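Local coordinates for protein SG7.AF (Anopheles freeborni, PDB 6XL7) that acts in mosquito saliva to inhibit the alternative pathway of host complement, at the activated C3-convertase complex C3bBb, at residues Arg2-Glu7 with Val52-Thr57; Thr42-Asn47 with Glu109-Leu114; Ile15-Thr20 with Gln27-Gly32; Gln34-Glu39 with Glu105-Thr110; Glu71-Gly76 with Pro97-Ala102. All coordinates share one frame; numbering follows the deposited sequence.

Contact 1: Arg2-Glu7 with Val52-Thr57; sequences RKHVQE and VKLSKT. With SO4 (sulfate ion), chain E.
The imidazole of H4 meets V52 at its edge: the carbonyl oxygen of V52 lies only 6° out of the ring plane, while CG of K3 sits over one face, offset toward the rim. This joins the first helix of a mainly helical bundle, 2-13, to the segment leading into helix 56-77, where loop residue V52 precedes a weakly bonded strand at about 53-54. NE2 of H4 donates to V52 O at 2.8 Å (155° at the hydrogen), although the donor stands above the carbonyl plane. ND1 is satisfied by A1 N, so both ring nitrogens are held and the rotation is fixed. L54 continues the contact, its CD2 approaching H4 CD2 and its CD1 lying 3.6 Å from OE1 of E7. The extended E7 chain runs antiparallel to the L54 side chain, and its carboxylate accepts from two waters. One, at OE1, also accepts from L54 N; the other, at OE2, donates to L54 O and accepts from K56 NZ, which remains 4.5 Å from E7 OE2, beyond a salt bridge. At the start of helix 56-77 a sulfate ion, probably from the crystallisation liquor, takes a hydrogen bond from T57 N to its O4 at 2.9 Å.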
# COMPACT_ATOMS: atom_id res chain seq x y z
N ARG A 2 3.24 4.83 -20.05
CA ARG A 2 2.15 5.54 -19.39
C ARG A 2 0.96 4.62 -19.14
O ARG A 2 0.33 4.69 -18.07
CB ARG A 2 1.72 6.75 -20.22
CG ARG A 2 0.56 7.53 -19.60
CD ARG A 2 0.10 8.66 -20.52
NE ARG A 2 -0.08 8.22 -21.90
CZ ARG A 2 -1.17 7.62 -22.37
NH1 ARG A 2 -1.22 7.25 -23.64
NH2 ARG A 2 -2.21 7.38 -21.57
N LYS A 3 0.62 3.76 -20.10
CA LYS A 3 -0.52 2.87 -19.90
C LYS A 3 -0.34 1.97 -18.68
O LYS A 3 -1.32 1.66 -17.99
CB LYS A 3 -0.80 2.03 -21.15
CG LYS A 3 0.28 1.00 -21.47
CD LYS A 3 -0.05 0.20 -22.73
CE LYS A 3 -1.06 -0.89 -22.45
NZ LYS A 3 -1.35 -1.69 -23.67
N HIS A 4 0.90 1.58 -18.38
CA HIS A 4 1.15 0.75 -17.21
C HIS A 4 1.01 1.54 -15.92
O HIS A 4 0.55 1.01 -14.90
CB HIS A 4 2.53 0.10 -17.31
CG HIS A 4 2.71 -0.66 -18.57
ND1 HIS A 4 3.38 -0.15 -19.66
CD2 HIS A 4 2.23 -1.87 -18.94
CE1 HIS A 4 3.34 -1.03 -20.64
NE2 HIS A 4 2.65 -2.09 -20.23
N VAL A 5 1.43 2.81 -15.94
CA VAL A 5 1.18 3.69 -14.80
C VAL A 5 -0.31 3.78 -14.53
O VAL A 5 -0.76 3.63 -13.39
CB VAL A 5 1.81 5.08 -15.04
CG1 VAL A 5 1.45 6.02 -13.88
CG2 VAL A 5 3.33 4.94 -15.17
N GLN A 6 -1.11 3.97 -15.59
CA GLN A 6 -2.55 4.09 -15.40
C GLN A 6 -3.15 2.79 -14.85
O GLN A 6 -3.99 2.84 -13.95
CB GLN A 6 -3.24 4.50 -16.70
CG GLN A 6 -4.73 4.80 -16.47
CD GLN A 6 -5.47 5.16 -17.73
OE1 GLN A 6 -6.61 4.73 -17.94
NE2 GLN A 6 -4.84 5.96 -18.58
N GLU A 7 -2.73 1.64 -15.38
CA GLU A 7 -3.27 0.37 -14.89
C GLU A 7 -2.87 0.15 -13.44
O GLU A 7 -3.67 -0.33 -12.62
CB GLU A 7 -2.81 -0.79 -15.78
CG GLU A 7 -3.43 -2.12 -15.32
CD GLU A 7 -3.08 -3.30 -16.19
OE1 GLU A 7 -2.26 -3.15 -17.12
OE2 GLU A 7 -3.63 -4.39 -15.93
N VAL A 52 4.15 -4.48 -22.83
CA VAL A 52 4.26 -5.33 -21.65
C VAL A 52 2.88 -5.58 -21.06
O VAL A 52 2.03 -4.67 -21.02
CB VAL A 52 5.20 -4.69 -20.61
CG1 VAL A 52 5.15 -5.46 -19.30
CG2 VAL A 52 6.63 -4.65 -21.13
N LYS A 53 2.64 -6.81 -20.62
CA LYS A 53 1.40 -7.17 -19.94
C LYS A 53 1.65 -7.29 -18.44
O LYS A 53 2.62 -7.95 -18.02
CB LYS A 53 0.84 -8.49 -20.47
CG LYS A 53 -0.52 -8.87 -19.88
CD LYS A 53 -1.02 -10.20 -20.43
CE LYS A 53 -2.32 -10.61 -19.75
NZ LYS A 53 -3.36 -9.55 -19.88
N LEU A 54 0.81 -6.64 -17.64
CA LEU A 54 0.88 -6.77 -16.19
C LEU A 54 0.05 -7.97 -15.73
O LEU A 54 -0.98 -8.29 -16.32
CB LEU A 54 0.36 -5.51 -15.49
CG LEU A 54 1.06 -4.20 -15.85
CD1 LEU A 54 0.56 -3.07 -14.94
CD2 LEU A 54 2.57 -4.32 -15.78
N SER A 55 0.50 -8.59 -14.64
CA SER A 55 -0.22 -9.71 -14.04
C SER A 55 -1.37 -9.20 -13.17
O SER A 55 -1.14 -8.57 -12.13
CB SER A 55 0.74 -10.53 -13.19
OG SER A 55 0.03 -11.44 -12.35
N LYS A 56 -2.60 -9.52 -13.57
CA LYS A 56 -3.76 -9.12 -12.78
C LYS A 56 -3.77 -9.80 -11.41
O LYS A 56 -4.15 -9.17 -10.41
CB LYS A 56 -5.05 -9.40 -13.55
CG LYS A 56 -5.27 -8.43 -14.71
CD LYS A 56 -6.66 -8.58 -15.32
CE LYS A 56 -6.80 -7.71 -16.56
NZ LYS A 56 -5.76 -8.05 -17.57
N THR A 57 -3.34 -11.06 -11.34
CA THR A 57 -3.31 -11.72 -10.04
C THR A 57 -2.30 -11.06 -9.11
O THR A 57 -2.55 -10.92 -7.92
CB THR A 57 -3.04 -13.22 -10.18
OG1 THR A 57 -1.78 -13.44 -10.83
CG2 THR A 57 -4.13 -13.89 -10.99
S SO4 E . -2.12 -13.36 -14.60
O1 SO4 E . -2.59 -14.72 -14.86
O2 SO4 E . -0.79 -13.42 -13.99
O3 SO4 E . -2.05 -12.64 -15.86
O4 SO4 E . -3.07 -12.69 -13.72
O HOH W 1 -1.35 -5.15 -18.77
O HOH W 2 -3.22 -6.68 -17.09

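Contact 2: Thr42-Asn47 with Glu109-Leu114; sequences TKKVLN and ETEKCL
K44 and E111 lie across each other at a slant, hydrocarbon against hydrocarbon. CD of K44 touches CG of E111 at 3.7 Å, and CE of K44 also rests on CB of E111. The lysine chain reaches over because its CG is turned anti to the backbone N (chi1 -177°) and the methylenes run extended as far as CE. The chain bends at the last torsion, and K44 NZ stays 5.1 Å from E111 OE1; any attraction between the charges is probably a weak supplement to the apolar touch. Next to this pair, V45 and L114 meet at about a right angle, methyl to methyl, with V45 CG1 3.7 Å from L114 CD1. L114 CD1 is also a looser neighbour of K44 CD, so the leucine touches both K44 and V45. Behind K44, its carbonyl oxygen is gripped twice by N47: ND2 donates at 3.1 Å and the backbone N at 3.3 Å, both from the same face of the carbonyl plane. At the end of 109-114, C113 is disulfide-bonded to C58 of helix 56-77, and L114 packs on L59 of that helix. Apolar side chains meeting inside, long lysine and glutamate stems flanking them and a disulfide tying adjoining helices are features of a small, crosslinked helical bundle.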
# COMPACT_ATOMS: atom_id res chain seq x y z
N THR A 42 5.22 2.90 -9.54
CA THR A 42 4.97 3.71 -10.72
C THR A 42 6.26 3.93 -11.50
O THR A 42 6.28 3.78 -12.73
CB THR A 42 4.36 5.05 -10.30
OG1 THR A 42 3.08 4.82 -9.72
CG2 THR A 42 4.20 5.95 -11.51
N LYS A 43 7.34 4.28 -10.80
CA LYS A 43 8.63 4.47 -11.46
C LYS A 43 9.06 3.21 -12.19
O LYS A 43 9.62 3.28 -13.30
CB LYS A 43 9.70 4.83 -10.44
CG LYS A 43 9.56 6.15 -9.72
CD LYS A 43 10.83 6.37 -8.90
CE LYS A 43 10.72 7.51 -7.93
NZ LYS A 43 12.03 7.78 -7.27
N LYS A 44 8.82 2.05 -11.60
CA LYS A 44 9.23 0.79 -12.22
C LYS A 44 8.48 0.55 -13.52
O LYS A 44 9.10 0.27 -14.56
CB LYS A 44 8.97 -0.35 -11.23
CG LYS A 44 9.40 -1.73 -11.69
CD LYS A 44 9.21 -2.71 -10.52
CE LYS A 44 9.55 -4.16 -10.89
NZ LYS A 44 11.01 -4.38 -11.10
N VAL A 45 7.15 0.66 -13.50
CA VAL A 45 6.37 0.31 -14.68
C VAL A 45 6.46 1.36 -15.77
O VAL A 45 6.20 1.04 -16.93
CB VAL A 45 4.91 -0.02 -14.35
CG1 VAL A 45 4.82 -1.06 -13.25
CG2 VAL A 45 4.10 1.25 -14.02
N LEU A 46 6.83 2.59 -15.42
CA LEU A 46 7.04 3.59 -16.45
C LEU A 46 8.04 3.11 -17.50
O LEU A 46 7.88 3.43 -18.68
CB LEU A 46 7.53 4.88 -15.78
CG LEU A 46 7.56 6.16 -16.59
CD1 LEU A 46 6.24 6.39 -17.30
CD2 LEU A 46 7.89 7.30 -15.65
N ASN A 47 9.03 2.31 -17.09
CA ASN A 47 10.10 1.83 -17.98
C ASN A 47 9.64 0.80 -18.99
O ASN A 47 10.34 0.57 -19.97
CB ASN A 47 11.22 1.17 -17.17
CG ASN A 47 11.95 2.13 -16.24
OD1 ASN A 47 12.80 2.91 -16.67
ND2 ASN A 47 11.62 2.07 -14.95
N GLU A 109 7.58 -8.14 -3.00
CA GLU A 109 6.82 -9.27 -3.53
C GLU A 109 6.11 -8.90 -4.83
O GLU A 109 6.12 -9.67 -5.79
CB GLU A 109 5.81 -9.74 -2.48
CG GLU A 109 6.46 -10.27 -1.20
CD GLU A 109 5.55 -10.21 0.01
OE1 GLU A 109 4.34 -9.95 -0.13
OE2 GLU A 109 6.06 -10.43 1.13
N THR A 110 5.51 -7.71 -4.86
CA THR A 110 4.79 -7.26 -6.06
C THR A 110 5.75 -7.08 -7.23
O THR A 110 5.42 -7.45 -8.36
CB THR A 110 4.05 -5.96 -5.74
OG1 THR A 110 3.14 -6.20 -4.65
CG2 THR A 110 3.26 -5.45 -6.95
N GLU A 111 6.94 -6.53 -6.98
CA GLU A 111 7.90 -6.34 -8.06
C GLU A 111 8.22 -7.66 -8.74
O GLU A 111 8.41 -7.71 -9.96
CB GLU A 111 9.18 -5.70 -7.52
CG GLU A 111 9.02 -4.24 -7.17
CD GLU A 111 10.23 -3.66 -6.46
OE1 GLU A 111 10.38 -2.42 -6.47
OE2 GLU A 111 11.04 -4.44 -5.91
N LYS A 112 8.30 -8.74 -7.96
CA LYS A 112 8.66 -10.04 -8.53
C LYS A 112 7.58 -10.59 -9.46
O LYS A 112 7.90 -11.35 -10.39
CB LYS A 112 8.96 -11.05 -7.42
CG LYS A 112 10.25 -10.80 -6.65
CD LYS A 112 10.44 -11.85 -5.56
CE LYS A 112 11.79 -11.71 -4.87
NZ LYS A 112 11.94 -10.39 -4.20
N CYS A 113 6.31 -10.24 -9.24
CA CYS A 113 5.22 -10.84 -9.99
C CYS A 113 4.56 -9.89 -10.99
O CYS A 113 3.60 -10.30 -11.65
CB CYS A 113 4.15 -11.44 -9.05
SG CYS A 113 3.31 -10.34 -7.82
N LEU A 114 5.06 -8.67 -11.13
CA LEU A 114 4.30 -7.62 -11.80
C LEU A 114 4.05 -7.93 -13.28
O LEU A 114 2.95 -7.68 -13.78
CB LEU A 114 5.02 -6.28 -11.67
CG LEU A 114 4.37 -5.20 -10.81
CD1 LEU A 114 5.17 -3.91 -10.95
CD2 LEU A 114 2.91 -4.99 -11.18

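Contact 3: Ile15-Thr20 with Gln27-Gly32; sequences IDFDET and QSAKFG
K30 NZ donates to E19 OE1 at 2.7 Å, a salt bridge that uses the syn lone pair of that oxygen. The glutamate reaches it by bending at chi2 (-65°), whereas the lysine runs fully extended beyond CG, and the two chains cross at about a right angle. On its way to E19 the lysine stem passes over F17. Its CG stands 3.7 Å from the centroid of the F17 ring, 12° off the normal, a CH-pi contact over the centre of one face. F17 CE2 also approaches A29 CB at 4.1 Å. In the fold, 15-20 is part of the irregular link between helices 2-13 and 23-46 of the bundle, laid back along the second of them. The link is held within itself by an Asx turn: D18 OD1 accepts T20 N at 3.1 Å and T20 OG1 at 2.7 Å, both from the same face of the carboxylate plane. The carbonyl oxygen of D16 accepts from K70 NZ of helix 56-77.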
# COMPACT_ATOMS: atom_id res chain seq x y z
N ILE A 15 -7.29 0.37 -3.25
CA ILE A 15 -6.80 0.42 -1.86
C ILE A 15 -7.51 1.61 -1.23
O ILE A 15 -7.07 2.75 -1.33
CB ILE A 15 -5.28 0.56 -1.80
CG1 ILE A 15 -4.61 -0.72 -2.30
CG2 ILE A 15 -4.83 0.86 -0.36
CD1 ILE A 15 -3.11 -0.59 -2.51
N ASP A 16 -8.63 1.33 -0.57
CA ASP A 16 -9.46 2.39 -0.03
C ASP A 16 -9.04 2.77 1.38
O ASP A 16 -8.40 1.99 2.10
CB ASP A 16 -10.93 1.98 -0.04
CG ASP A 16 -11.18 0.71 0.75
OD1 ASP A 16 -10.21 -0.04 1.00
OD2 ASP A 16 -12.34 0.46 1.11
N PHE A 17 -9.39 3.99 1.76
CA PHE A 17 -9.17 4.51 3.10
C PHE A 17 -10.51 4.94 3.67
O PHE A 17 -11.33 5.54 2.97
CB PHE A 17 -8.22 5.71 3.04
CG PHE A 17 -6.86 5.36 2.52
CD1 PHE A 17 -6.59 5.38 1.16
CD2 PHE A 17 -5.84 5.01 3.39
CE1 PHE A 17 -5.34 5.06 0.68
CE2 PHE A 17 -4.58 4.68 2.91
CZ PHE A 17 -4.33 4.71 1.56
N ASP A 18 -10.74 4.62 4.94
CA ASP A 18 -11.99 4.96 5.62
C ASP A 18 -11.88 6.39 6.13
O ASP A 18 -11.26 6.64 7.16
CB ASP A 18 -12.27 3.97 6.74
CG ASP A 18 -13.60 4.22 7.46
OD1 ASP A 18 -14.24 5.27 7.22
OD2 ASP A 18 -14.00 3.37 8.27
N GLU A 19 -12.52 7.33 5.42
CA GLU A 19 -12.39 8.75 5.71
C GLU A 19 -13.06 9.16 7.02
O GLU A 19 -12.88 10.30 7.44
CB GLU A 19 -12.96 9.58 4.56
CG GLU A 19 -12.10 9.56 3.30
CD GLU A 19 -10.75 10.21 3.51
OE1 GLU A 19 -9.74 9.65 3.02
OE2 GLU A 19 -10.69 11.28 4.15
N THR A 20 -13.81 8.27 7.67
CA THR A 20 -14.33 8.58 8.99
C THR A 20 -13.29 8.43 10.09
O THR A 20 -13.54 8.86 11.23
CB THR A 20 -15.58 7.75 9.31
OG1 THR A 20 -15.20 6.38 9.50
CG2 THR A 20 -16.60 7.84 8.18
N GLN A 27 -3.42 10.46 7.52
CA GLN A 27 -2.22 11.04 6.91
C GLN A 27 -1.07 10.05 6.92
O GLN A 27 -0.36 9.90 5.92
CB GLN A 27 -1.86 12.35 7.62
CG GLN A 27 -2.85 13.47 7.35
CD GLN A 27 -2.73 14.61 8.34
OE1 GLN A 27 -1.79 14.67 9.13
NE2 GLN A 27 -3.69 15.52 8.30
N SER A 28 -0.86 9.36 8.04
CA SER A 28 0.22 8.38 8.11
C SER A 28 -0.08 7.16 7.25
O SER A 28 0.81 6.63 6.58
CB SER A 28 0.49 7.96 9.56
OG SER A 28 1.26 8.94 10.23
N ALA A 29 -1.33 6.70 7.25
CA ALA A 29 -1.69 5.54 6.44
C ALA A 29 -1.48 5.83 4.96
O ALA A 29 -0.88 5.02 4.24
CB ALA A 29 -3.13 5.14 6.71
N LYS A 30 -1.93 7.00 4.50
CA LYS A 30 -1.77 7.36 3.09
C LYS A 30 -0.31 7.58 2.74
O LYS A 30 0.15 7.14 1.67
CB LYS A 30 -2.62 8.59 2.77
CG LYS A 30 -4.11 8.32 2.82
CD LYS A 30 -4.91 9.61 2.69
CE LYS A 30 -6.39 9.36 2.88
NZ LYS A 30 -7.18 10.62 2.87
N PHE A 31 0.45 8.24 3.62
CA PHE A 31 1.87 8.45 3.35
C PHE A 31 2.60 7.12 3.19
O PHE A 31 3.47 6.98 2.32
CB PHE A 31 2.53 9.25 4.47
CG PHE A 31 4.03 9.09 4.53
CD1 PHE A 31 4.84 9.79 3.65
CD2 PHE A 31 4.62 8.23 5.45
CE1 PHE A 31 6.22 9.64 3.69
CE2 PHE A 31 5.99 8.07 5.49
CZ PHE A 31 6.80 8.78 4.61
N GLY A 32 2.26 6.14 4.03
CA GLY A 32 2.91 4.85 3.92
C GLY A 32 2.70 4.22 2.56
O GLY A 32 3.65 3.75 1.93

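Contact 4: Gln34-Glu39 with Glu105-Thr110; sequences QSQLRE and EIRGET
NH1 of R107 donates twice to Q36, once to the backbone and once to the side chain. The bond to Q36 O is 2.8 Å long and falls on a lone pair in the carbonyl plane. The second, to Q36 OE1, measures 3.0 Å and is straighter at the hydrogen (163°), but the donor sits well above the amide plane. Both acceptors lie close to the guanidinium plane, so the two bonds fix how that group is turned. A water completes the pattern, accepting from R107 NH2 at 2.7 Å and donating to Q36 OE1. Q36 folds back through its chi2 bend (-74°) to offer OE1 beside its own carbonyl. Beneath this polar layer L37 CD2 lies on the R107 backbone, 3.6 Å from CA, and also meets CG2 of I106 at 4.1 Å. The segments belong to helices 23-46 and 89-113 of the bundle, which run nearly parallel here (14°) with axes 9.1 Å apart. Helix 23-46 has a wider pi-type turn at 34-38, where E39 N bonds to Q34 O. P40, four residues after Q36, has no N-H to give to Q36 O. The arginine thus supplies a donor to a carbonyl that the helix's usual i+4 bond cannot serve.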
# COMPACT_ATOMS: atom_id res chain seq x y z
N GLN A 34 1.84 5.73 -0.23
CA GLN A 34 2.47 6.56 -1.26
C GLN A 34 3.96 6.30 -1.34
O GLN A 34 4.53 6.13 -2.43
CB GLN A 34 2.24 8.05 -0.96
CG GLN A 34 0.80 8.54 -1.02
CD GLN A 34 0.59 9.91 -0.38
OE1 GLN A 34 1.29 10.29 0.56
NE2 GLN A 34 -0.39 10.65 -0.88
N SER A 35 4.64 6.31 -0.18
CA SER A 35 6.10 6.29 -0.17
C SER A 35 6.64 4.88 -0.38
O SER A 35 7.67 4.71 -1.04
CB SER A 35 6.62 6.87 1.15
OG SER A 35 6.14 6.12 2.26
N GLN A 36 5.98 3.87 0.17
CA GLN A 36 6.50 2.51 0.09
C GLN A 36 6.05 1.77 -1.16
O GLN A 36 6.73 0.81 -1.56
CB GLN A 36 6.07 1.71 1.33
CG GLN A 36 6.67 2.20 2.64
CD GLN A 36 8.14 1.86 2.78
OE1 GLN A 36 8.60 0.82 2.30
NE2 GLN A 36 8.88 2.74 3.43
N LEU A 37 4.96 2.20 -1.79
CA LEU A 37 4.37 1.44 -2.90
C LEU A 37 4.11 2.28 -4.14
O LEU A 37 4.63 1.96 -5.22
CB LEU A 37 3.10 0.73 -2.43
CG LEU A 37 3.35 -0.45 -1.49
CD1 LEU A 37 2.07 -0.82 -0.77
CD2 LEU A 37 3.86 -1.64 -2.29
N ARG A 38 3.31 3.34 -4.03
CA ARG A 38 2.87 4.04 -5.23
C ARG A 38 4.04 4.67 -5.98
O ARG A 38 4.18 4.48 -7.19
CB ARG A 38 1.78 5.07 -4.90
CG ARG A 38 1.01 5.53 -6.13
CD ARG A 38 -0.04 6.58 -5.79
NE ARG A 38 -1.19 6.03 -5.08
CZ ARG A 38 -1.35 6.10 -3.76
NH1 ARG A 38 -0.43 6.69 -3.02
NH2 ARG A 38 -2.42 5.58 -3.17
N GLU A 39 4.90 5.39 -5.27
CA GLU A 39 6.04 6.01 -5.96
C GLU A 39 7.00 4.99 -6.56
O GLU A 39 7.26 5.07 -7.78
CB GLU A 39 6.73 7.07 -5.09
CG GLU A 39 8.01 7.58 -5.71
CD GLU A 39 8.71 8.64 -4.89
OE1 GLU A 39 8.34 8.84 -3.71
OE2 GLU A 39 9.64 9.28 -5.43
N GLU A 105 7.78 -4.83 2.29
CA GLU A 105 7.83 -6.24 1.91
C GLU A 105 6.84 -6.52 0.79
O GLU A 105 7.16 -7.26 -0.16
CB GLU A 105 7.57 -7.13 3.12
CG GLU A 105 8.65 -7.00 4.19
CD GLU A 105 8.33 -7.78 5.45
OE1 GLU A 105 9.21 -7.88 6.33
OE2 GLU A 105 7.20 -8.31 5.55
N ILE A 106 5.66 -5.92 0.86
CA ILE A 106 4.69 -6.04 -0.23
C ILE A 106 5.27 -5.49 -1.53
O ILE A 106 5.07 -6.06 -2.60
CB ILE A 106 3.35 -5.38 0.14
CG1 ILE A 106 2.66 -6.16 1.27
CG2 ILE A 106 2.44 -5.29 -1.08
CD1 ILE A 106 1.55 -5.37 1.95
N ARG A 107 6.02 -4.38 -1.45
CA ARG A 107 6.64 -3.83 -2.65
C ARG A 107 7.55 -4.86 -3.30
O ARG A 107 7.47 -5.10 -4.51
CB ARG A 107 7.43 -2.56 -2.32
CG ARG A 107 8.16 -1.97 -3.54
CD ARG A 107 9.13 -0.83 -3.20
NE ARG A 107 10.14 -1.23 -2.21
CZ ARG A 107 10.14 -0.83 -0.94
NH1 ARG A 107 9.19 -0.01 -0.49
NH2 ARG A 107 11.09 -1.24 -0.11
N GLY A 108 8.43 -5.49 -2.52
CA GLY A 108 9.34 -6.47 -3.08
C GLY A 108 8.62 -7.66 -3.68
O GLY A 108 8.99 -8.15 -4.75
N GLU A 109 7.58 -8.14 -3.00
CA GLU A 109 6.82 -9.27 -3.53
C GLU A 109 6.11 -8.90 -4.83
O GLU A 109 6.12 -9.67 -5.79
CB GLU A 109 5.81 -9.74 -2.48
CG GLU A 109 6.46 -10.27 -1.20
CD GLU A 109 5.55 -10.21 0.01
OE1 GLU A 109 4.34 -9.95 -0.13
OE2 GLU A 109 6.06 -10.43 1.13
N THR A 110 5.51 -7.71 -4.86
CA THR A 110 4.79 -7.26 -6.06
C THR A 110 5.75 -7.08 -7.23
O THR A 110 5.42 -7.45 -8.36
CB THR A 110 4.05 -5.96 -5.74
OG1 THR A 110 3.14 -6.20 -4.65
CG2 THR A 110 3.26 -5.45 -6.95
O HOH W 3 11.48 -0.30 2.40

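Contact 5: Glu71-Gly76 with Pro97-Ala102; sequences ETFYAG and PSYLTA
The rings of F73 and Y99 stack face to face, although the side chains cross at about a right angle. CB of F73 comes first, 3.5 Å from Y99 CD1, at the near side of the tyrosine ring. CG follows, closest to CG of Y99 at 3.6 Å. There the phenyl ring divides: CD1 turns toward the tyrosine stem and meets Y99 CB at 3.8 Å, while CD2 passes over the middle of the tyrosine ring, 3.4 Å above its plane. CE2 continues along that branch to Y99 CD2 and CE2, and by CZ the approach has widened to 4.2 Å, again at Y99 CD2. The stack is offset, with ring centroids 4.2 Å apart and planes inclined by only 13°. Y99 CB adds a CH-pi contact over the face of the F73 ring. Both residues turn CG anti to the backbone N (F73 chi1 -179°, Y99 chi1 174°), which projects each ring from its helix into the shared interface. This buried pair joins helices 56-77 and 89-113 in the core of the helical bundle, where the CA atoms of F73 and Y99 come within 5.8 Å. Y25 of helix 23-46 also meets the F73 ring, and L92, A95 and K96 pack on F73 from helix 89-113. At the polar end of the tyrosine, the OH bonds to A29 O of helix 23-46.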
# COMPACT_ATOMS: atom_id res chain seq x y z
N GLU A 71 -5.23 -2.35 7.92
CA GLU A 71 -6.14 -2.61 9.04
C GLU A 71 -5.36 -2.92 10.31
O GLU A 71 -5.77 -2.54 11.42
CB GLU A 71 -7.11 -3.75 8.72
CG GLU A 71 -8.26 -3.36 7.79
CD GLU A 71 -8.99 -2.10 8.25
OE1 GLU A 71 -9.66 -2.15 9.31
OE2 GLU A 71 -8.89 -1.09 7.54
N THR A 72 -4.22 -3.60 10.17
CA THR A 72 -3.39 -3.92 11.33
C THR A 72 -2.81 -2.65 11.94
O THR A 72 -2.82 -2.49 13.17
CB THR A 72 -2.29 -4.91 10.92
OG1 THR A 72 -2.89 -6.11 10.43
CG2 THR A 72 -1.40 -5.26 12.10
N PHE A 73 -2.33 -1.73 11.10
CA PHE A 73 -1.87 -0.43 11.56
C PHE A 73 -2.99 0.31 12.28
O PHE A 73 -2.78 0.85 13.38
CB PHE A 73 -1.40 0.35 10.33
CG PHE A 73 -0.86 1.72 10.63
CD1 PHE A 73 -0.08 1.99 11.75
CD2 PHE A 73 -1.11 2.76 9.73
CE1 PHE A 73 0.42 3.27 11.98
CE2 PHE A 73 -0.60 4.02 9.95
CZ PHE A 73 0.16 4.28 11.08
N TYR A 74 -4.19 0.33 11.70
CA TYR A 74 -5.31 1.02 12.34
C TYR A 74 -5.62 0.40 13.70
O TYR A 74 -5.92 1.12 14.66
CB TYR A 74 -6.55 1.04 11.45
CG TYR A 74 -7.69 1.78 12.11
CD1 TYR A 74 -7.62 3.16 12.29
CD2 TYR A 74 -8.81 1.11 12.61
CE1 TYR A 74 -8.64 3.86 12.92
CE2 TYR A 74 -9.84 1.81 13.25
CZ TYR A 74 -9.74 3.18 13.40
OH TYR A 74 -10.75 3.89 14.04
N ALA A 75 -5.58 -0.93 13.80
CA ALA A 75 -5.81 -1.58 15.08
C ALA A 75 -4.81 -1.10 16.12
O ALA A 75 -5.18 -0.82 17.27
CB ALA A 75 -5.74 -3.10 14.90
N GLY A 76 -3.53 -0.99 15.74
CA GLY A 76 -2.52 -0.53 16.68
C GLY A 76 -2.67 0.93 17.09
O GLY A 76 -2.26 1.31 18.18
N PRO A 97 6.28 2.07 12.42
CA PRO A 97 7.43 1.42 11.77
C PRO A 97 7.12 0.04 11.21
O PRO A 97 7.57 -0.30 10.11
CB PRO A 97 8.50 1.39 12.88
CG PRO A 97 8.12 2.58 13.76
CD PRO A 97 6.63 2.58 13.77
N SER A 98 6.34 -0.77 11.93
CA SER A 98 6.01 -2.09 11.40
C SER A 98 5.07 -2.00 10.21
O SER A 98 5.14 -2.84 9.31
CB SER A 98 5.47 -3.01 12.50
OG SER A 98 4.30 -2.51 13.08
N TYR A 99 4.21 -0.98 10.18
CA TYR A 99 3.37 -0.72 9.01
C TYR A 99 4.24 -0.45 7.79
O TYR A 99 4.06 -1.08 6.74
CB TYR A 99 2.48 0.48 9.32
CG TYR A 99 1.63 0.98 8.18
CD1 TYR A 99 0.68 0.16 7.58
CD2 TYR A 99 1.74 2.31 7.74
CE1 TYR A 99 -0.13 0.64 6.55
CE2 TYR A 99 0.96 2.79 6.71
CZ TYR A 99 0.03 1.95 6.13
OH TYR A 99 -0.79 2.39 5.10
N LEU A 100 5.18 0.48 7.91
CA LEU A 100 6.02 0.83 6.77
C LEU A 100 6.86 -0.35 6.31
O LEU A 100 6.98 -0.60 5.10
CB LEU A 100 6.92 2.01 7.15
CG LEU A 100 6.17 3.30 7.49
CD1 LEU A 100 7.15 4.38 7.89
CD2 LEU A 100 5.31 3.77 6.32
N THR A 101 7.45 -1.10 7.25
CA THR A 101 8.22 -2.29 6.89
C THR A 101 7.36 -3.31 6.16
O THR A 101 7.80 -3.91 5.17
CB THR A 101 8.83 -2.91 8.15
OG1 THR A 101 9.74 -1.98 8.75
CG2 THR A 101 9.56 -4.20 7.82
N ALA A 102 6.13 -3.52 6.63
CA ALA A 102 5.26 -4.50 5.98
C ALA A 102 4.90 -4.06 4.57
O ALA A 102 4.83 -4.89 3.65
CB ALA A 102 4.01 -4.74 6.83

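The five contacts are spread along the bundle, with contacts 1 and 5 on opposite sides of the chain's centre, their own centres about 27 Å apart. Contacts 1 and 2 touch directly: S55 N lies 2.8 Å from L114 O, a probable hydrogen bond, and V45 CG2 packs on the H4 backbone. Contact 2 continues into contact 4 on the same two helices, sharing E109 and T110, with centres about 9 Å apart. Contact 3 adjoins contact 4 in sequence and meets contact 5 where A29 O and Y99 OH lie 2.8 Å apart, a probable hydrogen bond. Contacts 4 and 5 come within 3.5 Å, between Q36 OE1 and L100 O.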